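PDB 5EC0: Alp7A from Bacillus subtilis, which probably forms a nucleotide-dependent actin-like cytoskeleton for plasmid segregation, and binds ADP in the cleft between its domains. Local coordinates for residues A[126-131]-A[363-368]; A[179-184]-A[210-215]. All blocks are in the same frame, centred on the assembly; numbering follows the deposited sequence.

Contact 1 of 2, residues A[126-131]-A[363-368]; sequences QTMLPI and LLNLYG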
ATOM      1  N   GLN A 126       7.093  -7.826   8.599  1.00 23.20           N
ATOM      2  CA  GLN A 126       6.431  -6.660   9.121  1.00 25.85           C
ATOM      3  C   GLN A 126       5.312  -6.238   8.174  1.00 24.46           C
ATOM      4  O   GLN A 126       5.480  -6.199   6.939  1.00 19.90           O
ATOM      5  CB  GLN A 126       7.453  -5.536   9.326  1.00 32.79           C
ATOM      6  CG  GLN A 126       7.114  -4.566  10.396  1.00 36.35           C
ATOM      7  CD  GLN A 126       8.192  -3.516  10.613  1.00 33.71           C
ATOM      8  OE1 GLN A 126       8.263  -2.920  11.686  1.00 33.41           O
ATOM      9  NE2 GLN A 126       9.021  -3.270   9.590  1.00 21.26           N
ATOM     10  N   THR A 127       4.158  -5.958   8.755  1.00 21.03           N
ATOM     11  CA  THR A 127       3.058  -5.372   8.009  1.00 20.45           C
ATOM     12  C   THR A 127       2.401  -4.305   8.901  1.00 24.56           C
ATOM     13  O   THR A 127       3.049  -3.767   9.821  1.00 22.07           O
ATOM     14  CB  THR A 127       2.046  -6.456   7.514  1.00 20.29           C
ATOM     15  OG1 THR A 127       1.068  -5.846   6.669  1.00 22.17           O
ATOM     16  CG2 THR A 127       1.350  -7.201   8.677  1.00 20.35           C
ATOM     17  N   MET A 128       1.149  -3.965   8.627  1.00 26.64           N
ATOM     18  CA  MET A 128       0.486  -2.903   9.380  1.00 28.48           C
ATOM     19  C   MET A 128      -1.025  -3.029   9.221  1.00 28.70           C
ATOM     20  O   MET A 128      -1.493  -3.814   8.399  1.00 32.69           O
ATOM     21  CB  MET A 128       0.981  -1.516   8.921  1.00 27.16           C
ATOM     22  CG  MET A 128       1.195  -1.420   7.423  1.00 32.18           C
ATOM     23  SD  MET A 128       2.005   0.076   6.811  1.00 31.29           S
ATOM     24  CE  MET A 128       2.287  -0.411   5.119  1.00 48.19           C
ATOM     25  N   LEU A 129      -1.780  -2.273  10.015  1.00 26.31           N
ATOM     26  CA  LEU A 129      -3.246  -2.267   9.926  1.00 26.67           C
ATOM     27  C   LEU A 129      -3.795  -0.861   9.668  1.00 28.13           C
ATOM     28  O   LEU A 129      -3.273   0.117  10.201  1.00 37.97           O
ATOM     29  CB  LEU A 129      -3.873  -2.817  11.206  1.00 24.67           C
ATOM     30  CG  LEU A 129      -3.817  -4.329  11.414  1.00 29.58           C
ATOM     31  CD1 LEU A 129      -4.545  -4.674  12.694  1.00 23.94           C
ATOM     32  CD2 LEU A 129      -4.434  -5.039  10.218  1.00 24.85           C
ATOM     33  N   PRO A 130      -4.863  -0.764   8.872  1.00 25.44           N
ATOM     34  CA  PRO A 130      -5.513   0.531   8.604  1.00 29.89           C
ATOM     35  C   PRO A 130      -6.217   1.102   9.840  1.00 27.96           C
ATOM     36  O   PRO A 130      -6.730   0.354  10.676  1.00 28.48           O
ATOM     37  CB  PRO A 130      -6.528   0.204   7.495  1.00 25.59           C
ATOM     38  CG  PRO A 130      -6.850  -1.273   7.676  1.00 24.25           C
ATOM     39  CD  PRO A 130      -5.560  -1.898   8.227  1.00 26.98           C
ATOM     40  N   ILE A 131      -6.243   2.426   9.941  1.00 26.44           N
ATOM     41  CA  ILE A 131      -6.829   3.093  11.093  1.00 22.60           C
ATOM     42  C   ILE A 131      -8.318   2.794  11.225  1.00 26.50           C
ATOM     43  O   ILE A 131      -8.834   2.666  12.343  1.00 33.03           O
ATOM     44  CB  ILE A 131      -6.562   4.621  11.032  1.00 29.37           C
ATOM     45  CG1 ILE A 131      -5.065   4.872  11.211  1.00 20.97           C
ATOM     46  CG2 ILE A 131      -7.345   5.391  12.113  1.00 29.37           C
ATOM     47  CD1 ILE A 131      -4.645   6.286  10.932  1.00 22.51           C
ATOM     48  N   LEU A 363       4.330   5.093  -1.754  1.00 28.91           N
ATOM     49  CA  LEU A 363       5.097   4.060  -1.064  1.00 23.77           C
ATOM     50  C   LEU A 363       5.517   4.433   0.356  1.00 23.95           C
ATOM     51  O   LEU A 363       6.243   3.670   0.997  1.00 27.19           O
ATOM     52  CB  LEU A 363       6.340   3.702  -1.871  1.00 25.34           C
ATOM     53  CG  LEU A 363       6.120   3.114  -3.272  1.00 34.53           C
ATOM     54  CD1 LEU A 363       7.433   2.559  -3.855  1.00 29.09           C
ATOM     55  CD2 LEU A 363       5.038   2.058  -3.267  1.00 27.84           C
ATOM     56  N   LEU A 364       5.048   5.578   0.856  1.00 24.51           N
ATOM     57  CA  LEU A 364       5.552   6.113   2.132  1.00 29.07           C
ATOM     58  C   LEU A 364       5.321   5.163   3.328  1.00 24.26           C
ATOM     59  O   LEU A 364       6.228   4.962   4.152  1.00 18.84           O
ATOM     60  CB  LEU A 364       4.920   7.485   2.423  1.00 27.76           C
ATOM     61  CG  LEU A 364       5.766   8.415   3.297  1.00 23.70           C
ATOM     62  CD1 LEU A 364       7.053   8.804   2.562  1.00 21.24           C
ATOM     63  CD2 LEU A 364       4.993   9.670   3.724  1.00 18.59           C
ATOM     64  N   ASN A 365       4.121   4.593   3.438  1.00 17.17           N
ATOM     65  CA  ASN A 365       3.846   3.623   4.509  1.00 24.66           C
ATOM     66  C   ASN A 365       4.851   2.452   4.470  1.00 28.62           C
ATOM     67  O   ASN A 365       5.498   2.131   5.481  1.00 24.55           O
ATOM     68  CB  ASN A 365       2.410   3.087   4.412  1.00 26.88           C
ATOM     69  CG  ASN A 365       1.371   4.032   5.027  1.00 29.30           C
ATOM     70  OD1 ASN A 365       1.613   4.661   6.056  1.00 31.92           O
ATOM     71  ND2 ASN A 365       0.217   4.140   4.382  1.00 27.76           N
ATOM     72  N   LEU A 366       4.981   1.833   3.294  1.00 24.41           N
ATOM     73  CA  LEU A 366       5.932   0.739   3.065  1.00 22.32           C
ATOM     74  C   LEU A 366       7.361   1.124   3.460  1.00 22.52           C
ATOM     75  O   LEU A 366       8.081   0.354   4.094  1.00 26.66           O
ATOM     76  CB  LEU A 366       5.912   0.321   1.599  1.00 20.42           C
ATOM     77  CG  LEU A 366       6.743  -0.884   1.175  1.00 21.88           C
ATOM     78  CD1 LEU A 366       6.498  -2.034   2.103  1.00 22.29           C
ATOM     79  CD2 LEU A 366       6.381  -1.283  -0.274  1.00 23.35           C
ATOM     80  N   TYR A 367       7.745   2.331   3.067  1.00 22.42           N
ATOM     81  CA  TYR A 367       9.069   2.862   3.325  1.00 24.85           C
ATOM     82  C   TYR A 367       9.289   3.084   4.815  1.00 23.49           C
ATOM     83  O   TYR A 367      10.398   2.909   5.320  1.00 23.22           O
ATOM     84  CB  TYR A 367       9.272   4.170   2.551  1.00 24.91           C
ATOM     85  CG  TYR A 367       9.691   3.955   1.115  1.00 27.61           C
ATOM     86  CD1 TYR A 367       9.710   2.678   0.564  1.00 25.11           C
ATOM     87  CD2 TYR A 367      10.101   5.022   0.317  1.00 22.50           C
ATOM     88  CE1 TYR A 367      10.106   2.469  -0.747  1.00 29.62           C
ATOM     89  CE2 TYR A 367      10.515   4.821  -0.989  1.00 27.91           C
ATOM     90  CZ  TYR A 367      10.511   3.545  -1.515  1.00 28.77           C
ATOM     91  OH  TYR A 367      10.913   3.339  -2.812  1.00 33.16           O
ATOM     92  N   GLY A 368       8.218   3.456   5.504  1.00 23.20           N
ATOM     93  CA  GLY A 368       8.244   3.600   6.944  1.00 21.06           C
ATOM     94  C   GLY A 368       8.488   2.254   7.595  1.00 25.57           C
ATOM     95  O   GLY A 368       9.267   2.150   8.537  1.00 28.73           O
TER
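The carboxamide of N365, a residue that also packs on M128, is gripped at both ends by the 179-184 loop and by strand 207-213: OD1 takes the backbone N-H of S181, and ND2 gives a hydrogen bond to OD2 of D212. This is the heart of an actin fold, where the start of helix 364-386 lies against the end of strand 119-129 in the large mixed sheet. Between 126-131 and 363-368 themselves there is no hydrogen bond; the contact is small, buried and carried by M128. Its CG sits between the backbone N and the carbonyl carbon (chi1 39°), and from there the chain runs out straight, so that the terminal methyl rather than the middle of the side chain arrives at the helix. M128 CE comes to 3.6 Å from CB of N365, and M128 SD follows at 3.9 Å from the same CB of N365. The methionine comes in aslant, and the asparagine turns away beyond CB: its CG lies beside the backbone N (chi1 -81°), which carries the amide on to the 179-184 loop and leaves its CB for the methionine. E180, V183, D9 and L369 also touch M128. One residue on, L366 points its CB away from the strand although the end of the side chain comes nearer, and it packs on N7, M16 and L18. The N365 side chain is about 4 Å from the bound magnesium ion, which puts this end of the contact beside the metal site. On the helix side the methyl also meets the backbone, with M128 CE 4.0 Å from L366 N.

Contact 2 of 2, residues A[179-184]-A[210-215]; sequences IESEVA and FCDLGG. With ADP (adenosine-5'-diphosphate), chain D.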
ATOM      1  N   ILE A 179       1.042   0.644  12.588  1.00 24.99           N
ATOM      2  CA  ILE A 179      -0.186   1.361  12.252  1.00 24.49           C
ATOM      3  C   ILE A 179      -0.005   2.103  10.943  1.00 27.69           C
ATOM      4  O   ILE A 179       0.864   2.991  10.854  1.00 28.60           O
ATOM      5  CB  ILE A 179      -0.590   2.392  13.353  1.00 25.28           C
ATOM      6  CG1 ILE A 179      -0.690   1.713  14.715  1.00 27.75           C
ATOM      7  CG2 ILE A 179      -1.924   3.072  13.003  1.00 24.71           C
ATOM      8  CD1 ILE A 179      -0.626   2.696  15.889  1.00 27.68           C
ATOM      9  N   GLU A 180      -0.804   1.742   9.938  1.00 25.13           N
ATOM     10  CA  GLU A 180      -0.832   2.480   8.665  1.00 30.05           C
ATOM     11  C   GLU A 180      -0.977   3.988   8.881  1.00 26.01           C
ATOM     12  O   GLU A 180      -1.608   4.422   9.851  1.00 30.56           O
ATOM     13  CB  GLU A 180      -1.982   2.001   7.768  1.00 28.01           C
ATOM     14  CG  GLU A 180      -1.603   0.929   6.783  1.00 40.11           C
ATOM     15  CD  GLU A 180      -2.764   0.508   5.890  1.00 38.08           C
ATOM     16  OE1 GLU A 180      -3.414   1.384   5.284  1.00 36.18           O
ATOM     17  OE2 GLU A 180      -3.024  -0.708   5.806  1.00 45.36           O
ATOM     18  N   SER A 181      -0.384   4.761   7.968  1.00 20.50           N
ATOM     19  CA  SER A 181      -0.423   6.230   7.960  1.00 22.75           C
ATOM     20  C   SER A 181       0.484   6.835   9.031  1.00 27.40           C
ATOM     21  O   SER A 181       1.303   7.709   8.738  1.00 34.61           O
ATOM     22  CB  SER A 181      -1.864   6.740   8.126  1.00 24.28           C
ATOM     23  OG  SER A 181      -2.750   5.992   7.314  1.00 32.83           O
ATOM     24  N   GLU A 182       0.334   6.383  10.272  1.00 25.42           N
ATOM     25  CA  GLU A 182       1.226   6.832  11.333  1.00 27.22           C
ATOM     26  C   GLU A 182       2.642   6.358  11.064  1.00 25.59           C
ATOM     27  O   GLU A 182       3.576   7.151  11.192  1.00 26.03           O
ATOM     28  CB  GLU A 182       0.747   6.349  12.711  1.00 23.69           C
ATOM     29  CG  GLU A 182       1.606   6.810  13.900  1.00 28.29           C
ATOM     30  CD  GLU A 182       2.793   5.893  14.174  1.00 37.81           C
ATOM     31  OE1 GLU A 182       2.764   4.723  13.742  1.00 40.86           O
ATOM     32  OE2 GLU A 182       3.764   6.339  14.820  1.00 41.15           O
ATOM     33  N   VAL A 183       2.815   5.085  10.687  1.00 24.66           N
ATOM     34  CA  VAL A 183       4.167   4.518  10.536  1.00 17.01           C
ATOM     35  C   VAL A 183       4.971   5.213   9.422  1.00 23.81           C
ATOM     36  O   VAL A 183       6.203   5.193   9.416  1.00 24.54           O
ATOM     37  CB  VAL A 183       4.132   2.970  10.253  1.00 24.32           C
ATOM     38  CG1 VAL A 183       3.674   2.668   8.831  1.00 19.97           C
ATOM     39  CG2 VAL A 183       5.501   2.344  10.497  1.00 16.79           C
ATOM     40  N   ALA A 184       4.268   5.843   8.490  1.00 23.19           N
ATOM     41  CA  ALA A 184       4.917   6.524   7.388  1.00 23.96           C
ATOM     42  C   ALA A 184       5.820   7.657   7.863  1.00 25.32           C
ATOM     43  O   ALA A 184       6.684   8.112   7.115  1.00 25.72           O
ATOM     44  CB  ALA A 184       3.878   7.063   6.409  1.00 18.93           C
ATOM     45  N   PHE A 210      -0.746  14.353   9.100  1.00 26.17           N
ATOM     46  CA  PHE A 210      -0.421  13.360   8.068  1.00 29.77           C
ATOM     47  C   PHE A 210      -1.680  12.924   7.362  1.00 30.67           C
ATOM     48  O   PHE A 210      -2.583  12.404   8.010  1.00 30.70           O
ATOM     49  CB  PHE A 210       0.258  12.142   8.672  1.00 29.73           C
ATOM     50  CG  PHE A 210       1.741  12.106   8.485  1.00 30.41           C
ATOM     51  CD1 PHE A 210       2.498  13.260   8.569  1.00 36.88           C
ATOM     52  CD2 PHE A 210       2.384  10.899   8.249  1.00 31.43           C
ATOM     53  CE1 PHE A 210       3.883  13.222   8.408  1.00 42.35           C
ATOM     54  CE2 PHE A 210       3.757  10.847   8.070  1.00 37.71           C
ATOM     55  CZ  PHE A 210       4.513  12.015   8.157  1.00 42.78           C
ATOM     56  N   CYS A 211      -1.748  13.135   6.047  1.00 25.80           N
ATOM     57  CA  CYS A 211      -2.946  12.781   5.280  1.00 22.81           C
ATOM     58  C   CYS A 211      -2.691  11.654   4.282  1.00 30.43           C
ATOM     59  O   CYS A 211      -2.189  11.883   3.178  1.00 28.84           O
ATOM     60  CB  CYS A 211      -3.480  13.997   4.541  1.00 24.99           C
ATOM     61  SG  CYS A 211      -3.776  15.388   5.624  1.00 37.83           S
ATOM     62  N   ASP A 212      -3.033  10.439   4.696  1.00 30.97           N
ATOM     63  CA  ASP A 212      -2.894   9.248   3.867  1.00 24.23           C
ATOM     64  C   ASP A 212      -4.114   9.123   2.938  1.00 24.01           C
ATOM     65  O   ASP A 212      -5.138   8.541   3.311  1.00 26.93           O
ATOM     66  CB  ASP A 212      -2.740   8.010   4.764  1.00 22.69           C
ATOM     67  CG  ASP A 212      -2.355   6.751   3.993  1.00 19.73           C
ATOM     68  OD1 ASP A 212      -2.418   6.740   2.740  1.00 31.38           O
ATOM     69  OD2 ASP A 212      -2.016   5.752   4.662  1.00 19.90           O
ATOM     70  N   LEU A 213      -4.010   9.690   1.740  1.00 22.74           N
ATOM     71  CA  LEU A 213      -5.150   9.702   0.826  1.00 23.99           C
ATOM     72  C   LEU A 213      -5.119   8.488  -0.089  1.00 31.13           C
ATOM     73  O   LEU A 213      -4.255   8.395  -0.963  1.00 26.09           O
ATOM     74  CB  LEU A 213      -5.170  10.995  -0.016  1.00 28.81           C
ATOM     75  CG  LEU A 213      -4.966  12.334   0.721  1.00 35.92           C
ATOM     76  CD1 LEU A 213      -4.858  13.531  -0.244  1.00 26.65           C
ATOM     77  CD2 LEU A 213      -6.046  12.575   1.764  1.00 32.62           C
ATOM     78  N   GLY A 214      -6.074   7.578   0.094  1.00 31.23           N
ATOM     79  CA  GLY A 214      -6.126   6.357  -0.688  1.00 26.70           C
ATOM     80  C   GLY A 214      -7.341   6.250  -1.596  1.00 34.02           C
ATOM     81  O   GLY A 214      -8.180   7.150  -1.642  1.00 37.30           O
ATOM     82  N   GLY A 215      -7.432   5.141  -2.325  1.00 34.84           N
ATOM     83  CA  GLY A 215      -8.547   4.886  -3.224  1.00 28.23           C
ATOM     84  C   GLY A 215      -9.853   4.702  -2.478  1.00 32.26           C
ATOM     85  O   GLY A 215     -10.888   5.179  -2.929  1.00 39.41           O
TER
HETATM   86  PB  ADP D 403      -5.738   2.128  -1.369  1.00 58.56           P
HETATM   87  O1B ADP D 403      -4.774   1.127  -0.744  1.00 38.66           O
HETATM   88  O2B ADP D 403      -6.934   2.524  -0.520  1.00 56.80           O
HETATM   89  O3B ADP D 403      -6.151   1.849  -2.795  1.00 62.29           O
HETATM   90  PA  ADP D 403      -3.429   3.645  -2.240  1.00 33.43           P
HETATM   91  O1A ADP D 403      -2.882   2.306  -2.679  1.00 40.40           O
HETATM   92  O2A ADP D 403      -2.554   4.604  -1.453  1.00 24.57           O
HETATM   93  O3A ADP D 403      -4.851   3.481  -1.476  1.00 54.81           O
HETATM   94  O5' ADP D 403      -3.957   4.430  -3.527  1.00 44.01           O
HETATM   95  C5' ADP D 403      -4.388   3.763  -4.706  1.00 39.49           C
HETATM   96  C4' ADP D 403      -4.428   4.856  -5.754  1.00 31.93           C
HETATM   97  O4' ADP D 403      -3.087   5.160  -6.126  1.00 33.87           O
HETATM   98  C3' ADP D 403      -5.128   4.472  -7.043  1.00 34.83           C
HETATM   99  O3' ADP D 403      -6.469   4.963  -7.049  1.00 41.55           O
HETATM  100  C2' ADP D 403      -4.326   5.164  -8.127  1.00 38.61           C
HETATM  101  O2' ADP D 403      -5.122   6.227  -8.651  1.00 31.46           O
HETATM  102  C1' ADP D 403      -3.103   5.741  -7.423  1.00 35.07           C
HETATM  103  N9  ADP D 403      -1.815   5.449  -8.092  1.00 33.40           N
HETATM  104  C8  ADP D 403      -0.876   6.393  -8.315  1.00 37.07           C
HETATM  105  N7  ADP D 403       0.206   5.868  -8.932  1.00 38.40           N
HETATM  106  C5  ADP D 403      -0.031   4.557  -9.097  1.00 32.10           C
HETATM  107  C6  ADP D 403       0.735   3.445  -9.691  1.00 39.87           C
HETATM  108  N6  ADP D 403       1.969   3.681 -10.215  1.00 49.53           N
HETATM  109  N1  ADP D 403       0.165   2.220  -9.680  1.00 34.59           N
HETATM  110  C2  ADP D 403      -1.068   2.024  -9.158  1.00 34.28           C
HETATM  111  N3  ADP D 403      -1.835   2.991  -8.595  1.00 27.02           N
HETATM  112  C4  ADP D 403      -1.368   4.272  -8.545  1.00 27.07           C
HETATM  113  O   HOH W   1      -2.976   3.501   3.763  0.97 19.23           O
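The F210 ring meets the 179-184 loop with its edge. The carbonyl oxygen of S181 lies near the ring plane, 3.4 Å from CD2 of F210, an approach suited to the slightly positive ring hydrogens. A184 C sits in the plane too, 3.8 Å from CE2 of F210, and the methyl of A184 adds apolar contact there. F327 of the neighbouring strand meets the phenyl ring with the two planes steeply inclined. Two residues further along the strand, D212 faces the same loop. Its CG is anti to the backbone N (chi1 -170°), which brings the carboxylate to S181, whose OG donates to OD2 of D212 over 2.8 Å. The hydroxyl comes in on the anti side, 16° out of the carboxylate plane. One water stands 2.6 Å from this OD2 of D212 and equally far from OE1 of E180, between two acids whose oxygens are themselves 4.6 Å apart. The chain then leaves the strand as the glycine-rich phosphate loop of the actin family, and G215 N donates to O3A of ADP at 3.2 Å with an N-H...O angle of 158°. Serine, water and the N365 amide thus converge on one oxygen of D212, which should fix the rotation of a carboxylate whose side chain is about 4 Å from the bound magnesium ion.

How the contacts relate
The two contacts touch, their centres 8 Å apart, and contact 2 is nested along the chain inside the long loop that contact 1 closes. Strand 119-129 runs parallel to strand 166-179 in the larger sheet, and the 179-184 loop leaves the end of the latter. Strand 207-213 belongs instead to the five-stranded sheet, where it lies between 218-223 and 322-327. Helix 364-386, coming last, begins where these elements meet; its first turn forms one side of contact 1 and reaches contact 2 through N365. The pair therefore joins the two sheets of the actin fold beside the magnesium and ADP.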